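Local coordinates for phage-like element PBSX protein XkdH (Bacillus subtilis, PDB 3F3B) that is of unknown function but belongs to the phage-like element PBSX and probably serves as a small beta-barrel component of a phage-like particle, at residues I8-I13 with E45-C50; Y95-P100 with V110-D115. All blocks are in the same frame, centred on the assembly; numbering follows the deposited sequence.

Interaction 1 (I8-I13 with E45-C50); sequences IHRCDI and EQDVPC. With PO4 (phosphate ion), chain B.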
# COMPACT_ATOMS: atom_id res chain seq x y z
N ILE A 8 -6.54 -6.27 15.48
CA ILE A 8 -5.26 -5.74 15.01
C ILE A 8 -4.62 -6.65 13.97
O ILE A 8 -4.47 -7.85 14.19
CB ILE A 8 -4.26 -5.56 16.20
CG1 ILE A 8 -4.40 -4.18 16.83
CG2 ILE A 8 -2.83 -5.75 15.72
CD1 ILE A 8 -5.79 -3.84 17.32
N HIS A 9 -4.23 -6.09 12.83
CA HIS A 9 -3.57 -6.85 11.79
C HIS A 9 -2.11 -6.41 11.70
O HIS A 9 -1.72 -5.41 12.30
CB HIS A 9 -4.26 -6.64 10.44
CG HIS A 9 -5.68 -7.11 10.41
ND1 HIS A 9 -6.04 -8.40 10.73
CD2 HIS A 9 -6.83 -6.46 10.11
CE1 HIS A 9 -7.35 -8.53 10.63
NE2 HIS A 9 -7.86 -7.37 10.25
N ARG A 10 -1.30 -7.15 10.96
CA ARG A 10 0.11 -6.81 10.81
C ARG A 10 0.45 -6.79 9.34
O ARG A 10 0.11 -7.71 8.60
CB ARG A 10 0.99 -7.85 11.52
CG ARG A 10 0.79 -7.90 13.01
CD ARG A 10 1.28 -6.63 13.66
NE ARG A 10 0.89 -6.55 15.06
CZ ARG A 10 1.61 -5.96 16.01
NH1 ARG A 10 2.78 -5.40 15.71
NH2 ARG A 10 1.16 -5.92 17.25
N CYS A 11 1.14 -5.73 8.91
CA CYS A 11 1.53 -5.61 7.52
C CYS A 11 2.94 -5.05 7.37
O CYS A 11 3.50 -4.48 8.31
CB CYS A 11 0.56 -4.70 6.78
SG CYS A 11 0.64 -2.97 7.32
N ASP A 12 3.52 -5.25 6.19
CA ASP A 12 4.83 -4.71 5.89
C ASP A 12 4.54 -3.56 4.94
O ASP A 12 3.64 -3.66 4.10
CB ASP A 12 5.71 -5.74 5.20
CG ASP A 12 6.12 -6.86 6.13
OD1 ASP A 12 6.17 -6.62 7.36
OD2 ASP A 12 6.42 -7.96 5.62
N ILE A 13 5.30 -2.48 5.06
CA ILE A 13 5.09 -1.32 4.23
C ILE A 13 6.33 -1.03 3.37
O ILE A 13 7.45 -1.12 3.84
CB ILE A 13 4.75 -0.10 5.10
CG1 ILE A 13 3.58 -0.43 6.03
CG2 ILE A 13 4.37 1.08 4.24
CD1 ILE A 13 3.27 0.64 7.08
N GLU A 45 9.27 -0.78 6.54
CA GLU A 45 8.73 -0.93 7.89
C GLU A 45 8.24 -2.37 7.97
O GLU A 45 7.76 -2.93 6.99
CB GLU A 45 7.59 0.07 8.12
CG GLU A 45 8.06 1.50 8.36
CD GLU A 45 6.92 2.51 8.29
OE1 GLU A 45 6.69 3.11 7.21
OE2 GLU A 45 6.25 2.70 9.32
N GLN A 46 8.35 -2.98 9.14
CA GLN A 46 7.96 -4.37 9.28
C GLN A 46 7.00 -4.67 10.42
O GLN A 46 7.06 -4.05 11.49
CB GLN A 46 9.24 -5.20 9.46
CG GLN A 46 9.29 -6.48 8.65
CD GLN A 46 10.71 -6.93 8.37
OE1 GLN A 46 10.92 -7.99 7.79
NE2 GLN A 46 11.69 -6.12 8.76
N ASP A 47 6.12 -5.63 10.19
CA ASP A 47 5.15 -6.05 11.19
C ASP A 47 4.49 -4.87 11.89
O ASP A 47 4.42 -4.80 13.12
CB ASP A 47 5.86 -6.97 12.19
CG ASP A 47 4.91 -7.62 13.17
OD1 ASP A 47 3.84 -8.10 12.73
OD2 ASP A 47 5.22 -7.67 14.39
N VAL A 48 3.99 -3.92 11.10
CA VAL A 48 3.34 -2.73 11.64
C VAL A 48 1.89 -3.03 12.03
O VAL A 48 1.16 -3.67 11.27
CB VAL A 48 3.34 -1.58 10.60
CG1 VAL A 48 2.76 -0.32 11.22
CG2 VAL A 48 4.75 -1.33 10.11
N PRO A 49 1.47 -2.57 13.22
CA PRO A 49 0.11 -2.78 13.72
C PRO A 49 -0.91 -1.83 13.10
O PRO A 49 -0.64 -0.63 12.93
CB PRO A 49 0.26 -2.56 15.22
CG PRO A 49 1.26 -1.48 15.27
CD PRO A 49 2.29 -1.90 14.25
N CYS A 50 -2.08 -2.37 12.78
CA CYS A 50 -3.15 -1.58 12.19
C CYS A 50 -4.48 -2.33 12.35
O CYS A 50 -4.51 -3.48 12.80
CB CYS A 50 -2.87 -1.38 10.71
SG CYS A 50 -2.71 -2.94 9.81
P PO4 B . -2.94 -10.79 10.62
O1 PO4 B . -2.55 -11.84 9.64
O2 PO4 B . -3.11 -11.40 11.96
O3 PO4 B . -1.88 -9.75 10.67
O4 PO4 B . -4.22 -10.17 10.19
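The R10 guanidinium is covered on one face by P49, whose CB sits over its centre, 3.7 Å from CZ. At the edge, nearly in the guanidinium plane, the backbone oxygen of D47 accepts a hydrogen bond from R10 NH1 (3.1 Å). The setting is an antiparallel strand pair in a barrel-like sheet, interrupted by a beta bulge where D12 faces the extra residue of Q46 and D47. Beyond it the pairing resumes at I13 and E45. The H9 ring takes a phosphate at its edge: ND1 donates to O4 at 2.6 Å, while the neighbouring R10 N binds O3. W90 NE1 also holds this ion, which probably came from the crystallisation liquor. D47, with positive phi, turns the corner, and its N-H is caught by D12 OD1 at 3.0 Å, nearly straight at 169°; D12 thus ties the bulge down. A chi1 of -172° sets the D47 CG anti to its backbone N, and OD1 lies against R10 CB, CG and CD. Its OD2 is 3.6 Å from R10 NH1, yet well out of the guanidinium plane, so this salt bridge rests on charge alone, whereas the D47 carbonyl receives the directed bond. On the other side of the strands, I13 crosses V48 at about a right angle, CD1 against CG2 at 3.9 Å. Farther along this face, where F76 packs on both cysteines, C11 SG and C50 SG approach to 4.2 Å without forming a disulfide.

Interaction 2 (Y95-P100 with V110-D115); sequences YILKLP and VVAVRD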
# COMPACT_ATOMS: atom_id res chain seq x y z
N TYR A 95 -1.37 -4.27 -1.34
CA TYR A 95 -2.35 -3.18 -1.29
C TYR A 95 -1.59 -1.88 -1.49
O TYR A 95 -0.42 -1.76 -1.09
CB TYR A 95 -3.05 -3.16 0.07
CG TYR A 95 -3.88 -4.38 0.34
CD1 TYR A 95 -5.17 -4.49 -0.18
CD2 TYR A 95 -3.36 -5.46 1.04
CE1 TYR A 95 -5.92 -5.65 -0.01
CE2 TYR A 95 -4.10 -6.63 1.22
CZ TYR A 95 -5.38 -6.72 0.69
OH TYR A 95 -6.10 -7.88 0.83
N ILE A 96 -2.23 -0.92 -2.13
CA ILE A 96 -1.61 0.38 -2.34
C ILE A 96 -2.45 1.42 -1.63
O ILE A 96 -3.67 1.38 -1.71
CB ILE A 96 -1.55 0.74 -3.84
CG1 ILE A 96 -0.85 -0.37 -4.62
CG2 ILE A 96 -0.78 2.06 -4.02
CD1 ILE A 96 0.52 -0.74 -4.06
N LEU A 97 -1.80 2.35 -0.93
CA LEU A 97 -2.52 3.42 -0.25
C LEU A 97 -2.89 4.43 -1.34
O LEU A 97 -2.03 5.03 -1.96
CB LEU A 97 -1.63 4.05 0.83
CG LEU A 97 -1.02 3.00 1.77
CD1 LEU A 97 -0.38 3.69 2.95
CD2 LEU A 97 -2.10 2.02 2.25
N LYS A 98 -4.19 4.62 -1.57
CA LYS A 98 -4.64 5.51 -2.63
C LYS A 98 -5.02 6.91 -2.23
O LYS A 98 -4.21 7.84 -2.32
CB LYS A 98 -5.81 4.87 -3.39
CG LYS A 98 -5.57 3.41 -3.77
CD LYS A 98 -4.26 3.22 -4.53
CE LYS A 98 -4.31 3.81 -5.93
NZ LYS A 98 -3.05 3.57 -6.68
N LEU A 99 -6.27 7.09 -1.82
CA LEU A 99 -6.75 8.40 -1.43
C LEU A 99 -5.82 9.00 -0.38
O LEU A 99 -5.00 8.28 0.21
CB LEU A 99 -8.18 8.31 -0.89
CG LEU A 99 -9.25 7.91 -1.91
CD1 LEU A 99 -9.09 8.76 -3.17
CD2 LEU A 99 -9.13 6.43 -2.25
N PRO A 100 -5.92 10.32 -0.14
CA PRO A 100 -5.09 11.02 0.84
C PRO A 100 -5.27 10.43 2.23
O PRO A 100 -6.31 9.84 2.52
CB PRO A 100 -5.61 12.45 0.77
CG PRO A 100 -6.05 12.57 -0.63
CD PRO A 100 -6.77 11.27 -0.86
N VAL A 110 -6.09 5.97 6.20
CA VAL A 110 -5.85 6.02 4.77
C VAL A 110 -6.45 4.79 4.12
O VAL A 110 -6.45 3.72 4.71
CB VAL A 110 -4.33 6.05 4.48
CG1 VAL A 110 -3.67 4.77 5.01
CG2 VAL A 110 -4.08 6.24 2.99
N VAL A 111 -6.97 4.96 2.91
CA VAL A 111 -7.59 3.87 2.17
C VAL A 111 -6.54 3.03 1.44
O VAL A 111 -5.63 3.55 0.79
CB VAL A 111 -8.60 4.41 1.12
CG1 VAL A 111 -9.09 3.27 0.23
CG2 VAL A 111 -9.80 5.05 1.84
N ALA A 112 -6.67 1.71 1.57
CA ALA A 112 -5.77 0.78 0.90
C ALA A 112 -6.61 0.08 -0.19
O ALA A 112 -7.78 -0.23 0.04
CB ALA A 112 -5.24 -0.24 1.90
N VAL A 113 -6.03 -0.15 -1.36
CA VAL A 113 -6.77 -0.79 -2.43
C VAL A 113 -5.99 -1.96 -3.03
O VAL A 113 -4.79 -1.87 -3.27
CB VAL A 113 -7.15 0.22 -3.57
CG1 VAL A 113 -7.95 -0.47 -4.66
CG2 VAL A 113 -7.98 1.36 -3.00
N ARG A 114 -6.70 -3.07 -3.26
CA ARG A 114 -6.14 -4.29 -3.85
C ARG A 114 -5.22 -3.93 -5.01
O ARG A 114 -5.66 -3.36 -6.01
CB ARG A 114 -7.28 -5.20 -4.31
CG ARG A 114 -6.90 -6.39 -5.16
CD ARG A 114 -8.17 -7.15 -5.59
NE ARG A 114 -8.03 -7.83 -6.88
CZ ARG A 114 -7.32 -8.94 -7.07
NH1 ARG A 114 -6.69 -9.51 -6.06
NH2 ARG A 114 -7.25 -9.48 -8.29
N ASP A 115 -3.95 -4.28 -4.88
CA ASP A 115 -2.95 -3.98 -5.89
C ASP A 115 -3.37 -4.34 -7.32
O ASP A 115 -3.43 -3.47 -8.19
CB ASP A 115 -1.64 -4.69 -5.56
CG ASP A 115 -0.43 -3.99 -6.17
OD1 ASP A 115 -0.62 -3.18 -7.11
OD2 ASP A 115 0.70 -4.25 -5.71
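An antiparallel pairing of strands 93-97 and 107-114 is centred on I96 and V113, which exchange two backbone hydrogen bonds: I96 N to V113 O at 3.0 Å and V113 N to I96 O at 2.8 Å. A third bond, from K98 N to V111 O, follows. Between these bonds L97 faces A112 as a non-hydrogen-bonded pair. Here L97 reaches over to A112, its CD2 3.9 Å from A112 CB, while L97 CB meets V110 CG2 with the two side chains at about a right angle. Y95 adds its CB to the same alanine at 4.1 Å, and its ring turns an edge toward the backbone carbonyl carbon of V113. Y95, L97 and A112 share one buried face, a portion of the wall of a barrel-like antiparallel sheet: strand 107-114 also pairs with 66-77, and strand 93-97 with 87-90. F72 meets the Y95 ring from strand 66-77, and I88 packs on both Y95 and L97. The opposite face is more open and mixed in character. There K98, its CG brought beside the backbone N (chi1 -47°), crosses V113 at about a right angle and lays its CG 3.6 Å from V113 CB. Near the strand end the D115 carboxylate lies against aliphatic carbon, OD1 being 3.8 Å from I96 CG1. At the other end L99 runs side by side with V111, its CD2 touching V111 CB at 4.0 Å.

How the interactions relate
Interactions 1 and 2 illustrate how one barrel sheet can carry different chemistry in different parts of its wall. Their centres are 15 Å apart, and they do not touch. Strand 66-77 pairs with the second strand of each, while strand 87-90 bridges the first strands. Interaction 2 is the nearer to the centre of the chain, its buried side chains almost wholly apolar. Interaction 1 lies farther out: the face of R10 and P49 carries charge, the cysteine face holds sulphur, aliphatic groups and the H9 ring with its ion, and the bulge interrupts the pairing itself. All three hydrogen bonds of interaction 2 join backbone atoms; in interaction 1 the R10 and D12 side chains add theirs.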